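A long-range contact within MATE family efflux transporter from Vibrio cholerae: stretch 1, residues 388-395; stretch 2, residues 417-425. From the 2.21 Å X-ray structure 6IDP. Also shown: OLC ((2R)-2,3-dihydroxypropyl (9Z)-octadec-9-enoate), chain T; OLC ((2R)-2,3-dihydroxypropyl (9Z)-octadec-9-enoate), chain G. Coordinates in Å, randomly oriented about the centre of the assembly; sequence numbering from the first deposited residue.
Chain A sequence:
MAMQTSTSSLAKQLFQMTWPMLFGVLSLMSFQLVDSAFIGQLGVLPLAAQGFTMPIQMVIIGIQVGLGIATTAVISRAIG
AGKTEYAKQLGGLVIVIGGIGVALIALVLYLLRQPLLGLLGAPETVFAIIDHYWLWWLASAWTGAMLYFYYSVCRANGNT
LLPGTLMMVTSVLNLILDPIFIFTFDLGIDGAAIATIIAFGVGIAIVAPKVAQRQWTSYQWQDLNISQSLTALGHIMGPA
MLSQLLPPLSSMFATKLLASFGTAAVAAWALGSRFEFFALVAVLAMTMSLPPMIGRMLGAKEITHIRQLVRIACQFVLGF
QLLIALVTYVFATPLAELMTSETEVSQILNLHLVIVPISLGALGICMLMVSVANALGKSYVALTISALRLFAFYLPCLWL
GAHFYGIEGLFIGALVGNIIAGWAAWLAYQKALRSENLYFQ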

# COMPACT_ATOMS: atom_id res chain seq x y z
N LEU A 388 -0.54 16.58 6.30
CA LEU A 388 -1.25 17.76 5.80
C LEU A 388 -2.46 17.36 4.97
O LEU A 388 -3.54 17.94 5.11
CB LEU A 388 -0.31 18.63 4.96
CG LEU A 388 0.61 19.59 5.71
CD1 LEU A 388 1.51 20.32 4.73
CD2 LEU A 388 -0.20 20.57 6.53
N ARG A 389 -2.27 16.37 4.10
CA ARG A 389 -3.33 15.85 3.26
C ARG A 389 -4.53 15.43 4.11
O ARG A 389 -5.67 15.71 3.77
CB ARG A 389 -2.83 14.67 2.42
CG ARG A 389 -3.82 14.17 1.38
CD ARG A 389 -4.62 12.96 1.86
NE ARG A 389 -5.84 12.79 1.08
CZ ARG A 389 -6.59 11.69 1.11
NH1 ARG A 389 -6.25 10.67 1.87
NH2 ARG A 389 -7.69 11.63 0.37
N LEU A 390 -4.24 14.76 5.22
CA LEU A 390 -5.28 14.21 6.07
C LEU A 390 -5.98 15.25 6.93
O LEU A 390 -7.19 15.44 6.83
CB LEU A 390 -4.69 13.13 6.98
CG LEU A 390 -5.37 11.77 6.89
CD1 LEU A 390 -6.84 11.96 6.53
CD2 LEU A 390 -4.67 10.88 5.88
N PHE A 391 -5.22 15.90 7.79
CA PHE A 391 -5.79 16.69 8.87
C PHE A 391 -5.97 18.16 8.54
O PHE A 391 -6.77 18.85 9.17
CB PHE A 391 -4.93 16.53 10.13
CG PHE A 391 -4.83 15.11 10.62
CD1 PHE A 391 -5.90 14.50 11.25
CD2 PHE A 391 -3.66 14.39 10.44
CE1 PHE A 391 -5.81 13.20 11.69
CE2 PHE A 391 -3.56 13.08 10.88
CZ PHE A 391 -4.64 12.49 11.51
N ALA A 392 -5.24 18.65 7.54
CA ALA A 392 -5.34 20.05 7.15
C ALA A 392 -6.32 20.26 6.00
O ALA A 392 -7.00 21.28 5.93
CB ALA A 392 -3.96 20.60 6.78
N PHE A 393 -6.39 19.29 5.09
CA PHE A 393 -7.13 19.45 3.85
C PHE A 393 -8.36 18.54 3.73
O PHE A 393 -9.49 19.03 3.64
CB PHE A 393 -6.20 19.21 2.66
CG PHE A 393 -4.97 20.07 2.68
CD1 PHE A 393 -5.05 21.40 3.04
CD2 PHE A 393 -3.73 19.53 2.36
CE1 PHE A 393 -3.92 22.19 3.06
CE2 PHE A 393 -2.59 20.32 2.39
CZ PHE A 393 -2.69 21.65 2.74
N TYR A 394 -8.14 17.23 3.73
CA TYR A 394 -9.20 16.27 3.45
C TYR A 394 -10.32 16.28 4.48
O TYR A 394 -11.47 16.56 4.15
CB TYR A 394 -8.61 14.86 3.35
CG TYR A 394 -9.55 13.84 2.74
CD1 TYR A 394 -10.06 14.01 1.47
CD2 TYR A 394 -9.90 12.69 3.44
CE1 TYR A 394 -10.91 13.08 0.90
CE2 TYR A 394 -10.75 11.74 2.88
CZ TYR A 394 -11.25 11.95 1.61
OH TYR A 394 -12.09 11.02 1.04
N LEU A 395 -9.99 15.97 5.73
CA LEU A 395 -10.99 15.89 6.79
C LEU A 395 -11.70 17.22 7.07
O LEU A 395 -12.92 17.23 7.26
CB LEU A 395 -10.37 15.34 8.08
CG LEU A 395 -10.05 13.84 8.08
CD1 LEU A 395 -9.44 13.42 9.42
CD2 LEU A 395 -11.29 13.02 7.77
N GLY A 417 -10.63 18.94 -1.17
CA GLY A 417 -9.54 18.47 -0.33
C GLY A 417 -8.44 17.79 -1.12
O GLY A 417 -7.26 18.05 -0.89
N ASN A 418 -8.82 16.91 -2.04
CA ASN A 418 -7.85 16.18 -2.84
C ASN A 418 -7.03 17.10 -3.74
O ASN A 418 -5.82 16.94 -3.86
CB ASN A 418 -8.55 15.12 -3.70
CG ASN A 418 -8.99 13.92 -2.89
OD1 ASN A 418 -8.52 13.70 -1.77
ND2 ASN A 418 -9.90 13.13 -3.44
N ILE A 419 -7.70 18.07 -4.36
CA ILE A 419 -7.05 19.00 -5.26
C ILE A 419 -6.04 19.88 -4.52
O ILE A 419 -4.92 20.07 -4.99
CB ILE A 419 -8.08 19.89 -5.97
CG1 ILE A 419 -8.83 19.07 -7.03
CG2 ILE A 419 -7.41 21.10 -6.61
CD1 ILE A 419 -9.87 19.86 -7.79
N ILE A 420 -6.46 20.40 -3.37
CA ILE A 420 -5.58 21.22 -2.55
C ILE A 420 -4.36 20.41 -2.09
O ILE A 420 -3.23 20.89 -2.15
CB ILE A 420 -6.32 21.77 -1.31
CG1 ILE A 420 -7.43 22.74 -1.75
CG2 ILE A 420 -5.35 22.47 -0.37
CD1 ILE A 420 -8.13 23.43 -0.59
N ALA A 421 -4.60 19.18 -1.66
CA ALA A 421 -3.55 18.30 -1.16
C ALA A 421 -2.49 18.00 -2.22
O ALA A 421 -1.29 17.98 -1.93
CB ALA A 421 -4.15 17.01 -0.64
N GLY A 422 -2.94 17.76 -3.45
CA GLY A 422 -2.03 17.47 -4.55
C GLY A 422 -1.18 18.67 -4.91
O GLY A 422 0.02 18.55 -5.18
N TRP A 423 -1.81 19.84 -4.91
CA TRP A 423 -1.11 21.09 -5.19
C TRP A 423 -0.09 21.38 -4.10
O TRP A 423 1.03 21.80 -4.37
CB TRP A 423 -2.13 22.23 -5.34
CG TRP A 423 -1.52 23.57 -5.63
CD1 TRP A 423 -1.69 24.72 -4.91
CD2 TRP A 423 -0.66 23.90 -6.73
NE1 TRP A 423 -0.99 25.74 -5.49
CE2 TRP A 423 -0.35 25.27 -6.60
CE3 TRP A 423 -0.13 23.18 -7.80
CZ2 TRP A 423 0.48 25.93 -7.51
CZ3 TRP A 423 0.69 23.84 -8.70
CH2 TRP A 423 0.98 25.20 -8.55
N ALA A 424 -0.49 21.14 -2.85
CA ALA A 424 0.39 21.35 -1.70
C ALA A 424 1.57 20.39 -1.74
O ALA A 424 2.69 20.76 -1.38
CB ALA A 424 -0.39 21.18 -0.41
N ALA A 425 1.32 19.16 -2.16
CA ALA A 425 2.36 18.13 -2.21
C ALA A 425 3.43 18.50 -3.23
O ALA A 425 4.63 18.35 -2.97
CB ALA A 425 1.75 16.78 -2.54
C18 OLC T . -5.85 20.99 -11.00
C17 OLC T . -5.48 21.70 -9.72
C16 OLC T . -4.17 22.43 -9.90
C12 OLC T . -3.28 26.00 -8.38
C15 OLC T . -3.74 23.06 -8.59
C13 OLC T . -4.12 25.21 -7.41
C14 OLC T . -4.79 24.06 -8.14
C18 OLC G . -3.14 18.91 -9.51
C10 OLC G . 4.67 18.39 -13.75
C9 OLC G . 5.13 18.69 -14.98
C17 OLC G . -2.13 19.52 -8.57
C11 OLC G . 3.73 19.35 -13.04
C16 OLC G . -0.77 18.90 -8.79
C12 OLC G . 3.07 18.67 -11.87
C15 OLC G . -0.04 19.62 -9.91
C13 OLC G . 2.05 19.61 -11.26
C14 OLC G . 1.27 18.90 -10.18
O HOH W 1 -7.07 15.05 0.20
O HOH W 2 -10.86 10.74 -2.18

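The first helix does not keep a regular alpha-helical pitch where it meets the second: across 388-394 it widens into a pi-type turn. Tyr394 N donates to Arg389 O at 2.9 Å and Leu395 N to Leu390 O at 3.1 Å, each reaching back five residues. Leu388 O sits at the changeover, accepting from Ala392 N at 3.0 Å and, more weakly, from Phe393 N at 3.2 Å. The second helix, 417-425, is regular by comparison, with every bond from Ala421 N to Ala425 N spanning four residues. The two axes approach to 8.1 Å, their directions 136° apart.

Phe393 is the centre of the contact and has the largest area covered by the other stretch, 92 Å² of the 354 Å² that the two stretches bury between them, both sides summed. Its CB points toward the second helix, and with chi1 near -54° (m) the side chain sits as a knob in the hole formed by Gly417, Ile420, Ala421 and Ala424. Ile420 CG2 lies over one face of the Phe393 ring, 3.8 Å from its centroid and 20° off the normal, a CH-pi contact. Around the rest of the hole the residues are small: Phe393 CD2 is 3.7 Å from Ala421 CA, and Phe393 CE2 is 3.7 Å from Ala424 CB. A methyl group at each alanine supplies an apolar surface without filling the space the ring occupies.

Gly417 CA comes within 4.4 Å of Tyr394 CA, so the backbones nearly meet. A CB on Gly417 would point toward the first helix and lie only 3.1 Å from Tyr394 CA, too tight for two carbons; glycine's lack of a side chain permits the approach.

Beside this apolar packing lies a polar cluster. Arg389 leaves its backbone sideways, but its long chain brings the guanidinium closer to the second helix. On the way, Arg389 CG packs 3.5 Å from Ala421 CB, so the aliphatic part of the arginine is used as well as its charged end. Arg389 NH2 then donates to Asn418 OD1 at 3.1 Å, with a nearly straight angle of 167° and the acceptor near the guanidinium plane. Water 1 reinforces the link, accepting from Arg389 NE at 2.7 Å and donating to Asn418 OD1 at 2.8 Å. Asparagine suits this buried site because its amide offers both functions: OD1 accepts from Arg389 NH2 and from water 1, and Asn418 ND2 donates to water 2 at 2.9 Å. The Tyr394 ring lies alongside, with Tyr394 CD1 3.6 Å from Asn418 OD1.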